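Tail fiber protein (Acinetobacter phage AM24, PDB 5W5P) probably binds, and may depolymerise, the capsular polysaccharide of the Acinetobacter baumannii host, as the trimeric tailspike of the phage. Local coordinates at the interface of chains A and B. Sequence-based numbering; all coordinates share one arbitrary frame. Chains: chain A/B, Tail fiber protein.

Contact 1: the interface of chains A and B. Residues chain A 454-457, 602-604; chain B 448-450, 610.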
# COMPACT_ATOMS: atom_id res chain seq x y z
N ASP A 454 -27.57 -14.21 -7.76
CA ASP A 454 -28.59 -13.50 -7.01
C ASP A 454 -29.24 -14.47 -6.04
O ASP A 454 -29.06 -15.68 -6.13
CB ASP A 454 -29.64 -12.86 -7.93
CG ASP A 454 -30.12 -11.52 -7.41
OD1 ASP A 454 -30.23 -11.36 -6.18
OD2 ASP A 454 -30.39 -10.63 -8.25
N LEU A 455 -30.02 -13.92 -5.11
CA LEU A 455 -30.59 -14.74 -4.05
C LEU A 455 -31.69 -13.95 -3.35
O LEU A 455 -31.69 -12.72 -3.35
CB LEU A 455 -29.53 -15.20 -3.05
CG LEU A 455 -29.01 -14.22 -1.98
CD1 LEU A 455 -28.26 -14.97 -0.89
CD2 LEU A 455 -28.12 -13.16 -2.60
N SER A 456 -32.64 -14.69 -2.78
CA SER A 456 -33.73 -14.08 -2.03
C SER A 456 -34.38 -15.14 -1.15
O SER A 456 -34.31 -16.33 -1.43
CB SER A 456 -34.77 -13.45 -2.96
OG SER A 456 -35.84 -14.35 -3.21
N ARG A 457 -35.01 -14.67 -0.07
CA ARG A 457 -35.85 -15.52 0.77
C ARG A 457 -37.25 -14.92 0.78
O ARG A 457 -37.42 -13.73 1.03
CB ARG A 457 -35.29 -15.63 2.20
CG ARG A 457 -34.14 -16.63 2.33
CD ARG A 457 -33.55 -16.66 3.75
NE ARG A 457 -33.01 -15.37 4.17
CZ ARG A 457 -32.02 -15.21 5.06
NH1 ARG A 457 -31.44 -16.26 5.62
NH2 ARG A 457 -31.61 -13.99 5.38
N SER A 602 -35.70 -20.49 -0.21
CA SER A 602 -34.40 -19.82 -0.31
C SER A 602 -33.92 -20.00 -1.75
O SER A 602 -33.34 -21.03 -2.09
CB SER A 602 -33.41 -20.41 0.68
OG SER A 602 -33.78 -20.11 2.02
N THR A 603 -34.16 -18.99 -2.58
CA THR A 603 -33.84 -19.07 -4.00
C THR A 603 -32.46 -18.48 -4.27
O THR A 603 -32.17 -17.36 -3.85
CB THR A 603 -34.88 -18.33 -4.84
OG1 THR A 603 -36.17 -18.89 -4.62
CG2 THR A 603 -34.53 -18.44 -6.31
N THR A 604 -31.61 -19.24 -4.96
CA THR A 604 -30.31 -18.77 -5.41
C THR A 604 -30.25 -18.91 -6.93
O THR A 604 -30.45 -20.01 -7.46
CB THR A 604 -29.16 -19.55 -4.76
OG1 THR A 604 -29.22 -19.38 -3.34
CG2 THR A 604 -27.82 -19.03 -5.26
N GLU B 448 -20.92 -13.75 -2.23
CA GLU B 448 -21.91 -12.88 -1.62
C GLU B 448 -23.33 -13.43 -1.77
O GLU B 448 -24.24 -12.96 -1.07
CB GLU B 448 -21.81 -11.48 -2.23
CG GLU B 448 -20.42 -10.85 -2.04
CD GLU B 448 -20.38 -9.36 -2.35
OE1 GLU B 448 -21.30 -8.85 -3.02
OE2 GLU B 448 -19.41 -8.70 -1.92
N ALA B 449 -23.54 -14.40 -2.66
CA ALA B 449 -24.80 -15.12 -2.75
C ALA B 449 -24.80 -16.38 -1.89
O ALA B 449 -25.66 -17.24 -2.08
CB ALA B 449 -25.11 -15.46 -4.20
N ARG B 450 -23.84 -16.50 -0.97
CA ARG B 450 -23.76 -17.63 -0.05
C ARG B 450 -23.59 -18.95 -0.79
O ARG B 450 -24.07 -20.00 -0.34
CB ARG B 450 -24.98 -17.68 0.88
CG ARG B 450 -25.06 -16.52 1.86
CD ARG B 450 -26.48 -16.26 2.31
NE ARG B 450 -26.61 -14.95 2.94
CZ ARG B 450 -27.06 -14.75 4.17
NH1 ARG B 450 -27.43 -15.77 4.93
NH2 ARG B 450 -27.14 -13.52 4.65
N LEU B 610 -27.86 -20.73 1.30
CA LEU B 610 -28.99 -19.94 1.78
C LEU B 610 -30.03 -20.84 2.43
O LEU B 610 -30.54 -21.77 1.79
CB LEU B 610 -29.61 -19.15 0.63
CG LEU B 610 -30.67 -18.12 1.04
CD1 LEU B 610 -30.10 -17.12 2.02
CD2 LEU B 610 -31.21 -17.41 -0.19
O HOH W 1 -27.27 -19.88 -1.65
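A largely apolar, water-bridged patch between two copies of the tailspike, probably one of the three equivalent subunit interfaces of the trimer, brings B:Leu610 against strands 451-461 and 598-608 of chain A and so probably helps hold the C-terminal part of one subunit on its neighbour. B:Leu610 supplies the wedge. Its CG stands anti to the backbone N (chi1 -171°), carrying the branched end toward chain A, where CD2 points at the carbonyl oxygens of A:Ser456 and A:Thr603, the former 3.5 Å from it, while CD1 lies against the aliphatic CD and the guanidinium of A:Arg457. The flank of the same leucine is met by A:Ser602, whose CB sits 3.6 Å from B:Leu610 CG.

Next to it, A:Leu455 reaches the end of the 3-10 helix 446-449 with both branches. CD1 comes 3.6 Å from the carbonyl O of B:Ala449 and also touches CD of B:Arg450; CD2 packs on B:Ala449 CA at 3.9 Å. A:Arg457 and B:Arg450 cross at about a right angle, their guanidinium planes 69° apart and their NH1 atoms 4.1 Å from each other, like charges that would be expected to repel mildly. Polar groups are joined instead through water 1, which lies 2.6 Å from the hydroxyl OG1 of A:Thr604 and 3.1 Å from both B:Ala449 O and the backbone N of B:Leu610.

Contact 2: the interface of chains A and B. Residues chain A 445-447, 453; chain B 443-446, 449.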
# COMPACT_ATOMS: atom_id res chain seq x y z
N LEU A 445 -12.29 -16.18 -13.44
CA LEU A 445 -13.37 -15.87 -12.52
C LEU A 445 -14.69 -15.74 -13.27
O LEU A 445 -14.73 -15.25 -14.40
CB LEU A 445 -13.06 -14.57 -11.76
CG LEU A 445 -13.75 -14.37 -10.40
CD1 LEU A 445 -13.39 -15.49 -9.44
CD2 LEU A 445 -13.38 -13.01 -9.81
N HIS A 446 -15.78 -16.20 -12.64
CA HIS A 446 -17.07 -16.25 -13.32
C HIS A 446 -17.56 -14.86 -13.70
O HIS A 446 -18.33 -14.71 -14.66
CB HIS A 446 -18.12 -16.96 -12.46
CG HIS A 446 -18.60 -16.16 -11.29
ND1 HIS A 446 -19.57 -15.19 -11.39
CD2 HIS A 446 -18.25 -16.20 -9.98
CE1 HIS A 446 -19.79 -14.66 -10.21
NE2 HIS A 446 -19.01 -15.25 -9.33
N THR A 447 -17.13 -13.83 -12.97
CA THR A 447 -17.53 -12.46 -13.28
C THR A 447 -17.05 -12.04 -14.66
O THR A 447 -17.77 -11.34 -15.38
CB THR A 447 -16.99 -11.51 -12.21
OG1 THR A 447 -15.57 -11.70 -12.09
CG2 THR A 447 -17.65 -11.79 -10.86
N PHE A 453 -24.64 -13.78 -9.74
CA PHE A 453 -25.43 -14.56 -8.81
C PHE A 453 -26.39 -13.67 -8.05
O PHE A 453 -26.09 -12.51 -7.74
CB PHE A 453 -24.53 -15.32 -7.82
CG PHE A 453 -23.80 -16.47 -8.44
CD1 PHE A 453 -22.69 -16.24 -9.24
CD2 PHE A 453 -24.21 -17.77 -8.23
CE1 PHE A 453 -22.01 -17.30 -9.82
CE2 PHE A 453 -23.54 -18.83 -8.80
CZ PHE A 453 -22.43 -18.60 -9.60
N PRO B 443 -21.68 -7.64 -12.15
CA PRO B 443 -21.84 -8.99 -11.60
C PRO B 443 -21.63 -9.00 -10.09
O PRO B 443 -20.87 -8.21 -9.54
CB PRO B 443 -20.76 -9.81 -12.32
CG PRO B 443 -20.47 -9.04 -13.57
CD PRO B 443 -20.64 -7.59 -13.20
N LYS B 444 -22.34 -9.91 -9.43
CA LYS B 444 -22.19 -10.15 -8.00
C LYS B 444 -21.44 -11.46 -7.81
O LYS B 444 -21.85 -12.50 -8.34
CB LYS B 444 -23.56 -10.20 -7.31
CG LYS B 444 -23.49 -10.59 -5.84
CD LYS B 444 -24.87 -10.91 -5.26
CE LYS B 444 -25.54 -9.68 -4.68
NZ LYS B 444 -24.83 -9.18 -3.46
N LEU B 445 -20.33 -11.41 -7.07
CA LEU B 445 -19.54 -12.61 -6.82
C LEU B 445 -20.39 -13.67 -6.12
O LEU B 445 -21.23 -13.35 -5.28
CB LEU B 445 -18.31 -12.27 -5.98
CG LEU B 445 -17.10 -13.20 -6.07
CD1 LEU B 445 -16.59 -13.29 -7.50
CD2 LEU B 445 -15.99 -12.76 -5.13
N HIS B 446 -20.15 -14.94 -6.47
CA HIS B 446 -21.00 -16.02 -5.96
C HIS B 446 -20.89 -16.15 -4.44
O HIS B 446 -21.83 -16.63 -3.80
CB HIS B 446 -20.64 -17.35 -6.63
CG HIS B 446 -19.34 -17.94 -6.17
ND1 HIS B 446 -19.23 -18.67 -5.01
CD2 HIS B 446 -18.11 -17.93 -6.73
CE1 HIS B 446 -17.98 -19.08 -4.87
NE2 HIS B 446 -17.28 -18.64 -5.90
N ALA B 449 -23.54 -14.40 -2.66
CA ALA B 449 -24.80 -15.12 -2.75
C ALA B 449 -24.80 -16.38 -1.89
O ALA B 449 -25.66 -17.24 -2.08
CB ALA B 449 -25.11 -15.46 -4.20
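The imidazole of A:His446 is sandwiched within its own chain, with A:Thr447 CG2 toward the rim of one face and A:Phe453 CE1 over the centre of the other, 3.4 Å above the plane; at its edge, in plane, lie the carbonyl O of B:Lys444 and the carbonyl carbon of B:Leu445. In this phage tailspike the segment around the 3-10 helix 446-449 of each chain meets its copy, though in unequal ways. The phenyl ring of A:Phe453 receives B:His446 CB over the centre of one face, a CH-pi contact 3.4 Å from the ring centroid, and has A:His446 ND1 in plane at its edge. The side chains of A:Phe453 and B:His446 run alongside each other, pointing the same way. A:Phe453 CB packs on the methyl CB of B:Ala449 at 3.7 Å.

Although the two copies of His446 share the same torsions, they play different parts. CG of A:His446 stands between the backbone N and the carbonyl carbon (chi1 73°), and the ring extends to B:His446, whose backbone N donates a hydrogen bond to A:His446 NE2 at 3.1 Å. That bond is bent, 138° at the hydrogen, and its donor is tilted 21° out of the imidazole plane. As an acceptor NE2 would carry no proton, so a neutral ring protonated on ND1 would be consistent with the bond. In B:His446 the ring instead presents an edge to A:His446, CD2 to CD2 at 3.7 Å.

B:Leu445 brings its CD1 to 3.6 Å from A:His446 NE2 and 3.8 Å from A:Thr447 CG2. B:Pro443 CB meets that same threonine methyl at 4.0 Å, the two side chains crossing at about a right angle.

About 12 Å separates the C-alpha centres of contact 1 and contact 2, and B:Ala449 belongs to both: its backbone serves contact 1, and its methyl touches A:Phe453 in contact 2. Chain A links them through strand 451-461, and chain B through the 3-10 helix 446-449. Together they probably make up adjoining parts of one subunit boundary, where the segment leading out of the long central body passes into the C-terminal domain. Since the assembly holds three copies, the same pair of contacts probably recurs around the trimer and helps hold the C-terminal domains of neighbouring subunits together.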